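Local coordinates for protein yncA (Salmonella typhimurium, PDB 3DR6) that probably transfers an acetyl group from acetyl-coenzyme A to an acceptor molecule, as a member of the GNAT acetyltransferase family, at residues C[20-25]-C[34-39]; C[84-89]-C[117-122]; C[123-128]-C[157-162]. One frame throughout, in Å; residues are numbered along the deposited sequence.

Interaction 1: residues C[20-25]-C[34-39]; sequences IYNHAV and DRTVDT
N22 and V37 are joined by two hydrogen bonds where the first long helix of this GNAT fold, 14-27, meets the loop that leads into helix 39-52. The carboxamide of N22 grips both polar backbone atoms of V37: V37 N donates to N22 OD1 at 2.9 Å, and N22 ND2 donates to V37 O at 3.0 Å. Asparagine suits the place because one flat group offers an acceptor and a donor together, matching the N-H and C=O of a single residue. The ND2 bond is nearly straight (170°), with V37 O in the amide plane, whereas V37 N reaches OD1 tilted from the carbonyl plane. T36 crosses the same amide, its CB 3.6 Å from N22 CG.

One turn further along the helix, V25 swings CG1 anti to its own backbone N (chi1 163°) and sets this methyl 3.4 Å from D34 C, so a compact branched side chain rests directly on the loop backbone. D34 also bonds through its N to D78 of the second subunit. V37 in turn lays CG2 3.7 Å from Y21 CD2; the Y21 ring makes a cation-pi contact with R42 of helix 39-52. A water links the phenol to the loop, lying 2.9 Å from Y21 OH and donating to R35 O at 2.7 Å.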
loop_
_atom_site.group_PDB
_atom_site.type_symbol
_atom_site.label_atom_id
_atom_site.label_comp_id
_atom_site.label_asym_id
_atom_site.label_seq_id
_atom_site.Cartn_x
_atom_site.Cartn_y
_atom_site.Cartn_z
ATOM N N ILE C 20 -20.871 -7.629 -9.164
ATOM C CA ILE C 20 -19.727 -7.202 -9.966
ATOM C C ILE C 20 -18.404 -7.443 -9.204
ATOM O O ILE C 20 -17.429 -7.923 -9.799
ATOM C CB ILE C 20 -19.854 -5.734 -10.421
ATOM C CG1 ILE C 20 -21.062 -5.575 -11.353
ATOM C CG2 ILE C 20 -18.572 -5.288 -11.114
ATOM C CD1 ILE C 20 -21.599 -4.136 -11.477
ATOM N N TYR C 21 -18.388 -7.095 -7.912
ATOM C CA TYR C 21 -17.221 -7.341 -7.020
ATOM C C TYR C 21 -16.834 -8.827 -6.993
ATOM O O TYR C 21 -15.656 -9.183 -7.207
ATOM C CB TYR C 21 -17.516 -6.852 -5.585
ATOM C CG TYR C 21 -16.385 -7.098 -4.609
ATOM C CD1 TYR C 21 -15.377 -6.151 -4.455
ATOM C CD2 TYR C 21 -16.315 -8.277 -3.849
ATOM C CE1 TYR C 21 -14.332 -6.369 -3.565
ATOM C CE2 TYR C 21 -15.263 -8.491 -2.938
ATOM C CZ TYR C 21 -14.280 -7.522 -2.813
ATOM O OH TYR C 21 -13.208 -7.690 -1.944
ATOM N N ASN C 22 -17.822 -9.682 -6.727
ATOM C CA ASN C 22 -17.623 -11.138 -6.673
ATOM C C ASN C 22 -17.165 -11.732 -7.993
ATOM O O ASN C 22 -16.325 -12.635 -7.998
ATOM C CB ASN C 22 -18.892 -11.847 -6.177
ATOM C CG ASN C 22 -19.120 -11.637 -4.691
ATOM O OD1 ASN C 22 -18.192 -11.277 -3.957
ATOM N ND2 ASN C 22 -20.356 -11.873 -4.235
ATOM N N HIS C 23 -17.703 -11.225 -9.100
ATOM C CA HIS C 23 -17.184 -11.598 -10.414
ATOM C C HIS C 23 -15.682 -11.275 -10.529
ATOM O O HIS C 23 -14.883 -12.128 -10.951
ATOM C CB HIS C 23 -17.933 -10.910 -11.555
ATOM C CG HIS C 23 -17.236 -11.057 -12.871
ATOM N ND1 HIS C 23 -16.447 -10.066 -13.410
ATOM C CD2 HIS C 23 -17.126 -12.118 -13.702
ATOM C CE1 HIS C 23 -15.910 -10.499 -14.538
ATOM N NE2 HIS C 23 -16.319 -11.737 -14.743
ATOM N N ALA C 24 -15.317 -10.043 -10.163
ATOM C CA ALA C 24 -13.911 -9.625 -10.218
ATOM C C ALA C 24 -13.054 -10.580 -9.375
ATOM O O ALA C 24 -12.000 -11.053 -9.823
ATOM C CB ALA C 24 -13.765 -8.203 -9.734
ATOM N N VAL C 25 -13.542 -10.887 -8.176
ATOM C CA VAL C 25 -12.840 -11.765 -7.219
ATOM C C VAL C 25 -12.631 -13.187 -7.767
ATOM O O VAL C 25 -11.535 -13.742 -7.674
ATOM C CB VAL C 25 -13.602 -11.823 -5.849
ATOM C CG1 VAL C 25 -13.153 -13.021 -4.995
ATOM C CG2 VAL C 25 -13.427 -10.510 -5.077
ATOM N N ASP C 34 -9.543 -13.096 -2.833
ATOM C CA ASP C 34 -9.884 -14.473 -3.223
ATOM C C ASP C 34 -11.294 -14.976 -2.890
ATOM O O ASP C 34 -11.774 -15.908 -3.534
ATOM C CB ASP C 34 -8.862 -15.456 -2.644
ATOM C CG ASP C 34 -7.432 -15.143 -3.083
ATOM O OD1 ASP C 34 -7.232 -14.755 -4.242
ATOM O OD2 ASP C 34 -6.513 -15.297 -2.263
ATOM N N ARG C 35 -11.931 -14.404 -1.878
ATOM C CA ARG C 35 -13.251 -14.890 -1.490
ATOM C C ARG C 35 -14.364 -13.872 -1.736
ATOM O O ARG C 35 -14.174 -12.648 -1.657
ATOM C CB ARG C 35 -13.293 -15.374 -0.030
ATOM C CG ARG C 35 -12.603 -16.717 0.230
ATOM C CD ARG C 35 -11.302 -16.539 0.993
ATOM N NE ARG C 35 -11.511 -16.318 2.430
ATOM C CZ ARG C 35 -11.674 -15.125 3.020
ATOM N NH1 ARG C 35 -11.671 -13.998 2.309
ATOM N NH2 ARG C 35 -11.849 -15.054 4.337
ATOM N N THR C 36 -15.531 -14.420 -2.035
ATOM C CA THR C 36 -16.721 -13.633 -2.310
ATOM C C THR C 36 -17.270 -13.044 -1.009
ATOM O O THR C 36 -16.960 -13.530 0.089
ATOM C CB THR C 36 -17.778 -14.508 -2.972
ATOM O OG1 THR C 36 -17.941 -15.700 -2.199
ATOM C CG2 THR C 36 -17.348 -14.894 -4.394
ATOM N N VAL C 37 -18.065 -11.985 -1.125
ATOM C CA VAL C 37 -18.709 -11.391 0.034
ATOM C C VAL C 37 -20.222 -11.390 -0.201
ATOM O O VAL C 37 -20.686 -11.722 -1.295
ATOM C CB VAL C 37 -18.194 -9.940 0.329
ATOM C CG1 VAL C 37 -16.710 -9.947 0.766
ATOM C CG2 VAL C 37 -18.442 -8.987 -0.862
ATOM N N ASP C 38 -20.985 -11.020 0.819
ATOM C CA ASP C 38 -22.419 -10.847 0.622
ATOM C C ASP C 38 -22.817 -9.377 0.494
ATOM O O ASP C 38 -21.979 -8.489 0.645
ATOM C CB ASP C 38 -23.228 -11.580 1.705
ATOM C CG ASP C 38 -22.888 -11.133 3.119
ATOM O OD1 ASP C 38 -22.344 -10.027 3.324
ATOM O OD2 ASP C 38 -23.197 -11.908 4.051
ATOM N N THR C 39 -24.089 -9.127 0.195
ATOM C CA THR C 39 -24.587 -7.752 0.034
ATOM C C THR C 39 -24.391 -6.894 1.293
ATOM O O THR C 39 -24.050 -5.712 1.183
ATOM C CB THR C 39 -26.069 -7.725 -0.401
ATOM O OG1 THR C 39 -26.219 -8.455 -1.626
ATOM C CG2 THR C 39 -26.555 -6.291 -0.617
HETATM O O HOH W 1 -13.069 -10.339 -0.822
HETATM O O HOH W 2 -10.780 -16.151 -6.232
#

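Interaction 2: residues C[84-89]-C[117-122]; sequences VEHSVY and HVMVAG
V84 O is approached by two groups of the partner strand: V120 N donates to it at 2.8 Å, and M119 CA-H makes a weaker contact with the same oxygen. This belongs to the parallel pairing of strands 83-90 and 118-124, the two strands of a beta-alpha-beta unit that crosses over through helix 99-113 and a hallmark of the GNAT fold. V84 N donates to V118 O, and H86 N to V120 O at 3.2 Å, all three bonds running close to the axis of the accepting carbonyl.

Beyond H86 the strands splay, their short axes 48° apart. A water enters the gap, donating to H86 O and accepting from G122 N at 2.8 Å, where a direct bond between strands would otherwise be expected. In relatives this wedge receives the pantetheine arm of acetyl-CoA, and the same is likely here; a glycerol, probably from the crystallisation liquor, sits by G122.

On one face V84 CG2 packs 4.0 Å from CG of M119, a selenomethionine, and apolar chains suit this side because L104 and I108 of helix 99-113 cover M119. On the opposite face stand E85 and V120. The extended E85 chain passes V120 O with its CG at 3.5 Å and carries its carboxylate to a salt bridge with R75 of the second subunit, while V120 packs on M145 of that subunit.

H86 holds its ring between its own backbone N and carbonyl carbon (chi1 78°), bringing it toward strand 118-124. Its NE2, hydrogen-bonded to H134 NE2, lies 3.3 Å from A121 CB, a methyl small enough to come so near the imidazole.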
loop_
_atom_site.group_PDB
_atom_site.type_symbol
_atom_site.label_atom_id
_atom_site.label_comp_id
_atom_site.label_asym_id
_atom_site.label_seq_id
_atom_site.Cartn_x
_atom_site.Cartn_y
_atom_site.Cartn_z
ATOM N N VAL C 84 -4.886 8.661 -3.323
ATOM C CA VAL C 84 -5.949 7.662 -3.304
ATOM C C VAL C 84 -5.706 6.618 -4.392
ATOM O O VAL C 84 -5.023 6.887 -5.394
ATOM C CB VAL C 84 -7.370 8.286 -3.448
ATOM C CG1 VAL C 84 -7.772 9.043 -2.144
ATOM C CG2 VAL C 84 -7.476 9.177 -4.732
ATOM N N GLU C 85 -6.255 5.427 -4.181
ATOM C CA GLU C 85 -6.183 4.364 -5.161
ATOM C C GLU C 85 -7.599 3.985 -5.593
ATOM O O GLU C 85 -8.483 3.741 -4.739
ATOM C CB GLU C 85 -5.473 3.134 -4.572
ATOM C CG GLU C 85 -5.472 1.985 -5.545
ATOM C CD GLU C 85 -4.728 0.778 -5.030
ATOM O OE1 GLU C 85 -4.161 0.873 -3.907
ATOM O OE2 GLU C 85 -4.731 -0.249 -5.763
ATOM N N HIS C 86 -7.806 3.901 -6.911
ATOM C CA HIS C 86 -9.159 3.710 -7.467
ATOM C C HIS C 86 -9.477 2.238 -7.632
ATOM O O HIS C 86 -8.580 1.417 -7.694
ATOM C CB HIS C 86 -9.355 4.476 -8.809
ATOM C CG HIS C 86 -8.745 3.816 -10.017
ATOM N ND1 HIS C 86 -9.193 2.613 -10.519
ATOM C CD2 HIS C 86 -7.760 4.226 -10.855
ATOM C CE1 HIS C 86 -8.476 2.289 -11.584
ATOM N NE2 HIS C 86 -7.619 3.269 -11.822
ATOM N N SER C 87 -10.761 1.929 -7.689
ATOM C CA SER C 87 -11.199 0.625 -8.122
ATOM C C SER C 87 -12.362 0.871 -9.076
ATOM O O SER C 87 -13.321 1.583 -8.739
ATOM C CB SER C 87 -11.546 -0.276 -6.921
ATOM O OG SER C 87 -12.700 0.202 -6.212
ATOM N N VAL C 88 -12.214 0.363 -10.296
ATOM C CA VAL C 88 -13.246 0.484 -11.326
ATOM C C VAL C 88 -13.518 -0.920 -11.861
ATOM O O VAL C 88 -12.601 -1.582 -12.386
ATOM C CB VAL C 88 -12.776 1.410 -12.480
ATOM C CG1 VAL C 88 -13.783 1.423 -13.602
ATOM C CG2 VAL C 88 -12.530 2.823 -11.974
ATOM N N TYR C 89 -14.755 -1.386 -11.717
ATOM C CA TYR C 89 -15.106 -2.731 -12.173
ATOM C C TYR C 89 -16.338 -2.665 -13.057
ATOM O O TYR C 89 -17.365 -2.103 -12.677
ATOM C CB TYR C 89 -15.329 -3.680 -10.981
ATOM C CG TYR C 89 -14.130 -3.775 -10.043
ATOM C CD1 TYR C 89 -12.897 -4.241 -10.507
ATOM C CD2 TYR C 89 -14.234 -3.392 -8.706
ATOM C CE1 TYR C 89 -11.771 -4.309 -9.652
ATOM C CE2 TYR C 89 -13.125 -3.472 -7.849
ATOM C CZ TYR C 89 -11.907 -3.932 -8.339
ATOM O OH TYR C 89 -10.800 -4.007 -7.513
ATOM N N HIS C 117 -4.375 14.741 -4.243
ATOM C CA HIS C 117 -3.242 15.248 -5.050
ATOM C C HIS C 117 -2.737 14.260 -6.107
ATOM O O HIS C 117 -2.238 14.678 -7.173
ATOM C CB HIS C 117 -2.092 15.695 -4.122
ATOM C CG HIS C 117 -0.939 16.347 -4.829
ATOM N ND1 HIS C 117 -1.064 17.514 -5.546
ATOM C CD2 HIS C 117 0.373 16.002 -4.900
ATOM C CE1 HIS C 117 0.111 17.860 -6.034
ATOM N NE2 HIS C 117 1.005 16.973 -5.647
ATOM N N VAL C 118 -2.862 12.957 -5.824
ATOM C CA VAL C 118 -2.433 11.919 -6.791
ATOM C C VAL C 118 -3.472 10.791 -6.764
ATOM O O VAL C 118 -3.901 10.428 -5.663
ATOM C CB VAL C 118 -1.027 11.305 -6.416
ATOM C CG1 VAL C 118 -0.657 10.176 -7.393
ATOM C CG2 VAL C 118 0.066 12.396 -6.397
HETATM N N MSE C 119 -3.872 10.250 -7.931
HETATM C CA MSE C 119 -4.653 8.966 -7.967
HETATM C C MSE C 119 -3.724 7.900 -8.514
HETATM O O MSE C 119 -3.030 8.097 -9.513
HETATM C CB MSE C 119 -5.999 8.962 -8.768
HETATM C CG MSE C 119 -7.132 7.679 -8.467
HETATM SE SE MSE C 119 -8.338 8.075 -9.884
HETATM C CE MSE C 119 -8.199 10.128 -9.799
ATOM N N VAL C 120 -3.720 6.785 -7.821
ATOM C CA VAL C 120 -2.909 5.643 -8.190
ATOM C C VAL C 120 -3.815 4.538 -8.729
ATOM O O VAL C 120 -4.887 4.284 -8.159
ATOM C CB VAL C 120 -2.168 5.125 -6.949
ATOM C CG1 VAL C 120 -1.387 3.820 -7.280
ATOM C CG2 VAL C 120 -1.209 6.169 -6.432
ATOM N N ALA C 121 -3.362 3.864 -9.787
ATOM C CA ALA C 121 -3.990 2.661 -10.265
ATOM C C ALA C 121 -3.032 1.488 -10.045
ATOM O O ALA C 121 -1.847 1.598 -10.339
ATOM C CB ALA C 121 -4.318 2.812 -11.769
ATOM N N GLY C 122 -3.544 0.386 -9.506
ATOM C CA GLY C 122 -2.781 -0.864 -9.372
ATOM C C GLY C 122 -3.314 -1.792 -10.453
ATOM O O GLY C 122 -4.516 -2.097 -10.488
HETATM O O HOH W 3 -6.251 0.275 -8.917
#

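Interaction 3: residues C[123-128]-C[157-162]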
loop_
_atom_site.group_PDB
_atom_site.type_symbol
_atom_site.label_atom_id
_atom_site.label_comp_id
_atom_site.label_asym_id
_atom_site.label_seq_id
_atom_site.Cartn_x
_atom_site.Cartn_y
_atom_site.Cartn_z
ATOM N N ILE C 123 -2.438 -2.197 -11.367
ATOM C CA ILE C 123 -2.840 -2.902 -12.577
ATOM C C ILE C 123 -1.941 -4.134 -12.726
ATOM O O ILE C 123 -0.717 -4.041 -12.551
ATOM C CB ILE C 123 -2.685 -1.968 -13.842
ATOM C CG1 ILE C 123 -3.457 -0.653 -13.692
ATOM C CG2 ILE C 123 -3.113 -2.707 -15.114
ATOM C CD1 ILE C 123 -3.076 0.394 -14.769
ATOM N N GLU C 124 -2.532 -5.306 -13.000
ATOM C CA GLU C 124 -1.690 -6.472 -13.321
ATOM C C GLU C 124 -0.837 -6.115 -14.540
ATOM O O GLU C 124 -1.360 -5.596 -15.514
ATOM C CB GLU C 124 -2.517 -7.710 -13.614
ATOM C CG GLU C 124 -1.629 -8.957 -13.569
ATOM C CD GLU C 124 -2.169 -10.107 -14.341
ATOM O OE1 GLU C 124 -3.260 -9.976 -14.946
ATOM O OE2 GLU C 124 -1.492 -11.167 -14.322
ATOM N N SER C 125 0.464 -6.385 -14.489
ATOM C CA SER C 125 1.393 -5.801 -15.451
ATOM C C SER C 125 1.125 -6.231 -16.901
ATOM O O SER C 125 1.479 -5.504 -17.852
ATOM C CB SER C 125 2.831 -6.108 -15.078
ATOM O OG SER C 125 3.160 -5.580 -13.799
ATOM N N GLN C 126 0.480 -7.384 -17.049
ATOM C CA GLN C 126 0.202 -7.951 -18.361
ATOM C C GLN C 126 -1.090 -7.403 -19.018
ATOM O O GLN C 126 -1.355 -7.654 -20.227
ATOM C CB GLN C 126 0.256 -9.491 -18.276
ATOM C CG GLN C 126 1.709 -10.047 -17.975
ATOM C CD GLN C 126 2.212 -9.887 -16.478
ATOM O OE1 GLN C 126 1.478 -9.435 -15.576
ATOM N NE2 GLN C 126 3.478 -10.276 -16.236
ATOM N N ASN C 127 -1.847 -6.598 -18.257
ATOM C CA ASN C 127 -3.104 -5.983 -18.732
ATOM C C ASN C 127 -2.843 -4.732 -19.586
ATOM O O ASN C 127 -2.983 -3.574 -19.136
ATOM C CB ASN C 127 -4.057 -5.702 -17.559
ATOM C CG ASN C 127 -5.480 -5.358 -18.002
ATOM O OD1 ASN C 127 -5.747 -5.048 -19.172
ATOM N ND2 ASN C 127 -6.387 -5.373 -17.052
ATOM N N ALA C 128 -2.438 -4.988 -20.820
ATOM C CA ALA C 128 -2.098 -3.941 -21.768
ATOM C C ALA C 128 -3.278 -3.003 -22.038
ATOM O O ALA C 128 -3.082 -1.791 -22.172
ATOM C CB ALA C 128 -1.562 -4.561 -23.066
ATOM N N ASP C 157 2.593 -9.961 -11.241
ATOM C CA ASP C 157 3.367 -8.716 -11.295
ATOM C C ASP C 157 2.412 -7.522 -11.226
ATOM O O ASP C 157 1.305 -7.550 -11.817
ATOM C CB ASP C 157 4.196 -8.630 -12.576
ATOM C CG ASP C 157 5.126 -9.839 -12.766
ATOM O OD1 ASP C 157 5.425 -10.586 -11.801
ATOM O OD2 ASP C 157 5.545 -10.042 -13.930
ATOM N N LEU C 158 2.837 -6.492 -10.499
ATOM C CA LEU C 158 1.993 -5.300 -10.300
ATOM C C LEU C 158 2.613 -4.091 -10.986
ATOM O O LEU C 158 3.806 -3.798 -10.802
ATOM C CB LEU C 158 1.854 -4.996 -8.805
ATOM C CG LEU C 158 1.040 -3.742 -8.432
ATOM C CD1 LEU C 158 -0.389 -3.909 -8.895
ATOM C CD2 LEU C 158 1.051 -3.531 -6.921
ATOM N N THR C 159 1.790 -3.379 -11.738
ATOM C CA THR C 159 2.168 -2.078 -12.263
ATOM C C THR C 159 1.399 -1.021 -11.459
ATOM O O THR C 159 0.195 -1.166 -11.226
ATOM C CB THR C 159 1.832 -2.000 -13.777
ATOM O OG1 THR C 159 2.672 -2.934 -14.474
ATOM C CG2 THR C 159 2.065 -0.601 -14.344
ATOM N N PHE C 160 2.098 0.011 -10.989
ATOM C CA PHE C 160 1.380 1.198 -10.539
ATOM C C PHE C 160 1.449 2.248 -11.621
ATOM O O PHE C 160 2.508 2.475 -12.226
ATOM C CB PHE C 160 1.915 1.823 -9.259
ATOM C CG PHE C 160 1.541 1.096 -7.998
ATOM C CD1 PHE C 160 2.549 0.746 -7.101
ATOM C CD2 PHE C 160 0.191 0.806 -7.678
ATOM C CE1 PHE C 160 2.234 0.080 -5.868
ATOM C CE2 PHE C 160 -0.123 0.165 -6.462
ATOM C CZ PHE C 160 0.912 -0.202 -5.560
HETATM N N MSE C 161 0.307 2.861 -11.870
HETATM C CA MSE C 161 0.284 4.105 -12.649
HETATM C C MSE C 161 -0.300 5.232 -11.813
HETATM O O MSE C 161 -1.056 4.998 -10.856
HETATM C CB MSE C 161 -0.488 3.928 -13.943
HETATM C CG MSE C 161 0.048 2.784 -14.791
HETATM SE SE MSE C 161 -0.942 2.586 -16.492
HETATM C CE MSE C 161 -0.282 4.155 -17.396
ATOM N N GLN C 162 0.085 6.455 -12.126
ATOM C CA GLN C 162 -0.424 7.557 -11.329
ATOM C C GLN C 162 -0.722 8.807 -12.150
ATOM O O GLN C 162 -0.183 8.990 -13.221
ATOM C CB GLN C 162 0.514 7.902 -10.183
ATOM C CG GLN C 162 1.868 8.519 -10.608
ATOM C CD GLN C 162 2.776 8.727 -9.406
ATOM O OE1 GLN C 162 3.411 7.761 -8.907
ATOM N NE2 GLN C 162 2.845 9.972 -8.926
HETATM O O HOH W 4 1.092 -10.941 -13.608
HETATM O O HOH W 5 3.246 -3.492 -17.492
#
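I123 and T159 form an antiparallel hydrogen-bonded pair, I123 N donating to T159 O at 2.8 Å and T159 N to I123 O at 2.7 Å, after which a type I turn from E124 to N127 bends the chain away from the strand. As it leaves, S125 N still reaches D157 O, but from well above the carbonyl plane. S125 suits this corner because its short hydroxyl folds back toward strand 154-164: OG lies 2.8 Å from T159 OG1, and both hydroxyls also bond to the carboxamide of Q144 on the neighbouring strand 140-151.

The contact joins the fifth strand of the GNAT sheet to the strand that follows the 140-151 hairpin arm, at the point where the chain turns into helix 128-135. N127 caps that helix through OD1 to S130 N.

On the exposed side of the turn, Q126 bends at chi2 (75°), carrying NE2 to within 3.1 Å of D157 OD2. This bond meets the carboxylate from above its plane, the amide and carboxylate being turned 42° apart, while D157 OD1 is held by Q147 N. A water joins E124 OE2, Q126 OE1 and D157 N. On the buried side, next to helix 128-135, the flexible chain of M161, a selenomethionine, crosses the isoleucine branch, with I123 CD1 3.5 Å from M161 SE.

The chain first closes interaction 1, a short excursion from helix 14-27 to the loop before helix 39-52. Interaction 2 follows, closing a longer loop that contains helix 99-113, and interaction 3 begins at the very next residue, closing a loop that contains helix 128-135 and strand 140-151. The three come in series, with neither nesting nor crossing. Interactions 2 and 3 share strand 118-124, paired on one side with 83-90 and on the other with 154-164; A121 N and M161 O, 2.8 Å apart, probably bond between them. Interaction 1 meets the sheet through I20 CG2, 3.6 Å from Y89 CB. All three also reach the second subunit.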